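Local coordinates for protein protocadherin gamma-B3 (Homo sapiens, PDB 5K8R) that probably mediates calcium-dependent cell adhesion between neurons, its extracellular cadherin repeats forming antiparallel homodimers that may help establish specific connections in the brain, at residues I112-L117 against V202-D207; D145-L150 against A168-E173. All coordinates share one frame; numbering follows the deposited sequence.

Interaction 1 of 2, residues I112-L117 against V202-D207; sequences ISELAL and VADAND. With CA (calcium ion), chain J; CA (calcium ion), chain I; CA (calcium ion), chain H.
I112 and S113 run beside V202 and A203 as parallel strand ends, their end-to-end directions 17° apart. A203 N donates to I112 O at 2.7 Å from above the carbonyl plane, whereas E114 N reaches A203 O at 3.1 Å within it. From the last bridged residue, S113, a type I turn runs to A116, and E114 points toward the other segment. Its CG lies between the backbone N and the carbonyl carbon (chi1 48°), and the extended remainder carries the carboxylate to the calcium ions. OE2 receives a nearly straight bond from A205 N at 2.5 Å on its anti lone pair while binding one calcium at 2.4 Å; OE1 binds the second at 2.5 Å. D207 meets E114 tip to tip, the carboxylate planes 75° apart, and bridges both ions, whose positive charge probably offsets the repulsion between these acids. D204 OD1 and A205 O join the first ion and N206 the third, opening the cadherin DxNDN motif of the inter-repeat site; D204 has another polar partner in E241 of the next repeat. L115 CG packs against A205 CB at 3.6 Å. Strand 107-113 edges a mixed sheet beside strand 193-203; I112 packs on F122.

Interaction 2 of 2, residues D145-L150 against A168-E173; sequences DPHFSL and APLDRE. With CA (calcium ion), chain I; CA (calcium ion), chain J.
H147 and F148 both set CG anti to their own carbonyl carbon (chi1 -70° and -65°), and these rotations bring the two rings to the loop 168-173 at separate points. The imidazole presents an edge: CD2 comes within 3.2 Å of P169 O, which lies in the ring plane, a close approach of a ring C-H to a backbone carbonyl. The F148 ring extends inward to L170, and the F148 and L170 side chains cross at about a right angle; L170 CD2 stands 3.7 Å from F148 CZ, and CD1 is also close to that atom. At the H147 end, A168 points toward the other segment, its CB 3.8 Å from P146 O, and its N makes a weak hydrogen bond to H147 O. The start of the strand is shaped by D145, whose OD1 accepts from H147 N at 2.9 Å in an Asx turn and more weakly from F148 N. H178 meets the H147 ring, while L164, L166, L180 and V200 also touch F148, a buried residue of the hydrophobic core. Past L170 the loop becomes acidic: D171 OD1 binds a calcium ion at 2.4 Å, and E173 links this ion to a second, although its metal bonds are modelled doubtfully short. The arrangement joins the core of the cadherin beta-sandwich to its Asp-Arg-Glu (DRE) calcium-binding motif, which faces the junction between repeats.

How the interactions relate
All four segments belong to the second cadherin repeat. From the N terminus the chain passes 112-117, then 145-150, then 168-173, which closes the short loop of interaction 2; only at 202-207, with 84 residues between it and 112-117, does interaction 1 close, so the smaller loop lies wholly within the larger. The two contacts meet at the calcium ions they share, where D240 of the following repeat completes one site. R172 couples them further: its NE forms a salt bridge with D204 OD1, and its backbone N bonds to E114 OE1. Together they tie the sheet edge, the core and the inter-repeat linker to one metal cluster.

Interaction 1 of 2, residues I112-L117 against V202-D207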
loop_
_atom_site.group_PDB
_atom_site.type_symbol
_atom_site.label_atom_id
_atom_site.label_comp_id
_atom_site.label_asym_id
_atom_site.label_seq_id
_atom_site.Cartn_x
_atom_site.Cartn_y
_atom_site.Cartn_z
ATOM N N ILE A 112 -6.641 9.996 6.721
ATOM C CA ILE A 112 -7.698 9.713 5.757
ATOM C C ILE A 112 -7.065 9.617 4.377
ATOM O O ILE A 112 -6.349 10.532 3.955
ATOM C CB ILE A 112 -8.794 10.797 5.771
ATOM C CG1 ILE A 112 -9.472 10.863 7.141
ATOM C CG2 ILE A 112 -9.814 10.536 4.673
ATOM C CD1 ILE A 112 -10.494 11.974 7.265
ATOM N N SER A 113 -7.325 8.516 3.677
ATOM C CA SER A 113 -6.778 8.346 2.339
ATOM C C SER A 113 -7.518 9.231 1.344
ATOM O O SER A 113 -8.705 9.529 1.503
ATOM C CB SER A 113 -6.866 6.886 1.899
ATOM O OG SER A 113 -8.159 6.579 1.406
ATOM N N GLU A 114 -6.798 9.652 0.303
ATOM C CA GLU A 114 -7.389 10.487 -0.735
ATOM C C GLU A 114 -8.411 9.741 -1.584
ATOM O O GLU A 114 -9.112 10.378 -2.375
ATOM C CB GLU A 114 -6.290 11.064 -1.628
ATOM C CG GLU A 114 -5.282 10.033 -2.093
ATOM C CD GLU A 114 -4.127 10.647 -2.856
ATOM O OE1 GLU A 114 -4.294 11.754 -3.410
ATOM O OE2 GLU A 114 -3.048 10.020 -2.898
ATOM N N LEU A 115 -8.510 8.420 -1.442
ATOM C CA LEU A 115 -9.541 7.647 -2.123
ATOM C C LEU A 115 -10.902 7.752 -1.447
ATOM O O LEU A 115 -11.859 7.134 -1.926
ATOM C CB LEU A 115 -9.128 6.175 -2.212
ATOM C CG LEU A 115 -8.008 5.833 -3.195
ATOM C CD1 LEU A 115 -7.668 4.352 -3.129
ATOM C CD2 LEU A 115 -8.397 6.235 -4.609
ATOM N N ALA A 116 -11.009 8.506 -0.355
ATOM C CA ALA A 116 -12.282 8.651 0.336
ATOM C C ALA A 116 -13.298 9.341 -0.565
ATOM O O ALA A 116 -13.037 10.418 -1.107
ATOM C CB ALA A 116 -12.096 9.442 1.631
ATOM N N LEU A 117 -14.456 8.710 -0.728
ATOM C CA LEU A 117 -15.499 9.258 -1.577
ATOM C C LEU A 117 -16.201 10.419 -0.881
ATOM O O LEU A 117 -16.168 10.558 0.344
ATOM C CB LEU A 117 -16.517 8.178 -1.944
ATOM C CG LEU A 117 -15.962 6.922 -2.616
ATOM C CD1 LEU A 117 -17.080 5.931 -2.899
ATOM C CD2 LEU A 117 -15.221 7.279 -3.892
ATOM N N VAL A 202 -3.656 13.593 4.920
ATOM C CA VAL A 202 -4.177 12.873 3.763
ATOM C C VAL A 202 -3.218 11.735 3.428
ATOM O O VAL A 202 -2.083 11.969 3.007
ATOM C CB VAL A 202 -4.370 13.806 2.561
ATOM C CG1 VAL A 202 -5.057 13.069 1.421
ATOM C CG2 VAL A 202 -5.168 15.035 2.969
ATOM N N ALA A 203 -3.675 10.498 3.610
ATOM C CA ALA A 203 -2.864 9.343 3.254
ATOM C C ALA A 203 -2.786 9.197 1.740
ATOM O O ALA A 203 -3.779 9.376 1.029
ATOM C CB ALA A 203 -3.439 8.073 3.879
ATOM N N ASP A 204 -1.595 8.861 1.247
ATOM C CA ASP A 204 -1.357 8.794 -0.187
ATOM C C ASP A 204 -1.989 7.549 -0.796
ATOM O O ASP A 204 -1.985 6.471 -0.196
ATOM C CB ASP A 204 0.144 8.798 -0.482
ATOM C CG ASP A 204 0.446 8.813 -1.971
ATOM O OD1 ASP A 204 -0.149 9.642 -2.693
ATOM O OD2 ASP A 204 1.273 7.993 -2.420
ATOM N N ALA A 205 -2.530 7.709 -2.000
ATOM C CA ALA A 205 -2.992 6.602 -2.818
ATOM C C ALA A 205 -2.273 6.639 -4.159
ATOM O O ALA A 205 -1.793 7.686 -4.601
ATOM C CB ALA A 205 -4.509 6.654 -3.030
ATOM N N ASN A 206 -2.198 5.479 -4.807
ATOM C CA ASN A 206 -1.492 5.359 -6.082
ATOM C C ASN A 206 -2.414 5.736 -7.243
ATOM O O ASN A 206 -2.719 4.938 -8.129
ATOM C CB ASN A 206 -0.939 3.948 -6.248
ATOM C CG ASN A 206 0.094 3.858 -7.354
ATOM O OD1 ASN A 206 1.034 4.650 -7.403
ATOM N ND2 ASN A 206 -0.086 2.902 -8.255
ATOM N N ASP A 207 -2.858 6.991 -7.226
ATOM C CA ASP A 207 -3.757 7.515 -8.244
ATOM C C ASP A 207 -3.026 8.263 -9.352
ATOM O O ASP A 207 -3.672 8.938 -10.161
ATOM C CB ASP A 207 -4.811 8.424 -7.602
ATOM C CG ASP A 207 -4.208 9.453 -6.662
ATOM O OD1 ASP A 207 -3.013 9.782 -6.808
ATOM O OD2 ASP A 207 -4.939 9.939 -5.772
HETATM CA CA CA J . -1.566 10.105 -4.809
HETATM CA CA CA I . -4.399 12.390 -5.873
HETATM CA CA CA H . 2.213 6.320 -8.672
HETATM O O HOH W 1 -6.781 13.065 -6.193
#

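Interaction 2 of 2, residues D145-L150 against A168-E173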
loop_
_atom_site.group_PDB
_atom_site.type_symbol
_atom_site.label_atom_id
_atom_site.label_comp_id
_atom_site.label_asym_id
_atom_site.label_seq_id
_atom_site.Cartn_x
_atom_site.Cartn_y
_atom_site.Cartn_z
ATOM N N ASP A 145 -14.860 24.786 6.515
ATOM C CA ASP A 145 -13.736 24.281 5.745
ATOM C C ASP A 145 -14.256 23.836 4.384
ATOM O O ASP A 145 -15.341 23.240 4.302
ATOM C CB ASP A 145 -13.041 23.109 6.451
ATOM C CG ASP A 145 -11.744 22.705 5.775
ATOM O OD1 ASP A 145 -11.792 21.879 4.839
ATOM O OD2 ASP A 145 -10.678 23.214 6.180
ATOM N N PRO A 146 -13.517 24.113 3.306
ATOM C CA PRO A 146 -14.022 23.766 1.966
ATOM C C PRO A 146 -14.151 22.272 1.719
ATOM O O PRO A 146 -14.913 21.879 0.827
ATOM C CB PRO A 146 -12.984 24.393 1.023
ATOM C CG PRO A 146 -12.295 25.437 1.844
ATOM C CD PRO A 146 -12.273 24.896 3.240
ATOM N N HIS A 147 -13.444 21.428 2.470
ATOM C CA HIS A 147 -13.455 19.991 2.228
ATOM C C HIS A 147 -14.275 19.197 3.232
ATOM O O HIS A 147 -14.851 18.172 2.861
ATOM C CB HIS A 147 -12.025 19.437 2.223
ATOM C CG HIS A 147 -11.219 19.857 1.034
ATOM N ND1 HIS A 147 -10.623 21.096 0.937
ATOM C CD2 HIS A 147 -10.909 19.202 -0.110
ATOM C CE1 HIS A 147 -9.980 21.186 -0.213
ATOM N NE2 HIS A 147 -10.138 20.049 -0.867
ATOM N N PHE A 148 -14.343 19.632 4.487
ATOM C CA PHE A 148 -14.991 18.867 5.542
ATOM C C PHE A 148 -16.128 19.662 6.164
ATOM O O PHE A 148 -16.018 20.874 6.370
ATOM C CB PHE A 148 -13.992 18.472 6.634
ATOM C CG PHE A 148 -12.918 17.538 6.166
ATOM C CD1 PHE A 148 -13.094 16.166 6.242
ATOM C CD2 PHE A 148 -11.731 18.029 5.651
ATOM C CE1 PHE A 148 -12.105 15.303 5.814
ATOM C CE2 PHE A 148 -10.739 17.170 5.219
ATOM C CZ PHE A 148 -10.927 15.805 5.301
ATOM N N SER A 149 -17.218 18.964 6.460
ATOM C CA SER A 149 -18.316 19.471 7.267
ATOM C C SER A 149 -18.513 18.543 8.462
ATOM O O SER A 149 -17.776 17.570 8.650
ATOM C CB SER A 149 -19.602 19.592 6.443
ATOM O OG SER A 149 -19.508 20.649 5.504
ATOM N N LEU A 150 -19.524 18.842 9.269
ATOM C CA LEU A 150 -19.807 18.070 10.468
ATOM C C LEU A 150 -21.291 17.750 10.533
ATOM O O LEU A 150 -22.134 18.607 10.255
ATOM C CB LEU A 150 -19.371 18.830 11.730
ATOM C CG LEU A 150 -19.544 18.136 13.085
ATOM C CD1 LEU A 150 -18.342 18.407 13.973
ATOM C CD2 LEU A 150 -20.820 18.597 13.773
ATOM N N ALA A 168 -16.030 17.284 -0.227
ATOM C CA ALA A 168 -15.227 17.493 -1.422
ATOM C C ALA A 168 -14.057 16.520 -1.382
ATOM O O ALA A 168 -13.489 16.282 -0.307
ATOM C CB ALA A 168 -14.709 18.935 -1.523
ATOM N N PRO A 169 -13.680 15.944 -2.524
ATOM C CA PRO A 169 -12.624 14.926 -2.524
ATOM C C PRO A 169 -11.293 15.480 -2.035
ATOM O O PRO A 169 -11.024 16.681 -2.091
ATOM C CB PRO A 169 -12.539 14.499 -3.995
ATOM C CG PRO A 169 -13.859 14.885 -4.582
ATOM C CD PRO A 169 -14.267 16.135 -3.860
ATOM N N LEU A 170 -10.454 14.572 -1.546
ATOM C CA LEU A 170 -9.120 14.906 -1.070
ATOM C C LEU A 170 -8.082 14.579 -2.137
ATOM O O LEU A 170 -8.275 13.687 -2.966
ATOM C CB LEU A 170 -8.791 14.151 0.220
ATOM C CG LEU A 170 -9.676 14.431 1.435
ATOM C CD1 LEU A 170 -9.222 13.603 2.628
ATOM C CD2 LEU A 170 -9.670 15.912 1.775
ATOM N N ASP A 171 -6.983 15.326 -2.110
ATOM C CA ASP A 171 -5.888 15.150 -3.055
ATOM C C ASP A 171 -4.583 15.497 -2.353
ATOM O O ASP A 171 -4.243 16.669 -2.196
ATOM C CB ASP A 171 -6.084 16.042 -4.281
ATOM C CG ASP A 171 -5.087 15.743 -5.384
ATOM O OD1 ASP A 171 -4.437 14.678 -5.327
ATOM O OD2 ASP A 171 -4.955 16.573 -6.307
ATOM N N ARG A 172 -3.860 14.469 -1.923
ATOM C CA ARG A 172 -2.625 14.656 -1.223
ATOM C C ARG A 172 -1.656 15.404 -2.072
ATOM O O ARG A 172 -0.810 16.110 -1.598
ATOM C CB ARG A 172 -2.034 13.326 -0.839
ATOM C CG ARG A 172 -0.775 13.471 -0.036
ATOM C CD ARG A 172 0.062 12.213 -0.028
ATOM N NE ARG A 172 0.909 12.074 -1.202
ATOM C CZ ARG A 172 1.992 12.793 -1.441
ATOM N NH1 ARG A 172 2.385 13.713 -0.603
ATOM N NH2 ARG A 172 2.680 12.592 -2.528
ATOM N N GLU A 173 -1.790 15.256 -3.386
ATOM C CA GLU A 173 -0.903 15.949 -4.319
ATOM C C GLU A 173 -1.177 17.452 -4.309
ATOM O O GLU A 173 -0.298 18.263 -4.601
ATOM C CB GLU A 173 -1.070 15.392 -5.733
ATOM C CG GLU A 173 -0.646 13.939 -5.883
ATOM C CD GLU A 173 -1.730 12.970 -5.457
ATOM O OE1 GLU A 173 -2.923 13.327 -5.558
ATOM O OE2 GLU A 173 -1.391 11.849 -5.020
HETATM CA CA CA I . -4.399 12.390 -5.873
HETATM CA CA CA J . -1.566 10.105 -4.809
HETATM O O HOH W 1 -6.781 13.065 -6.193
#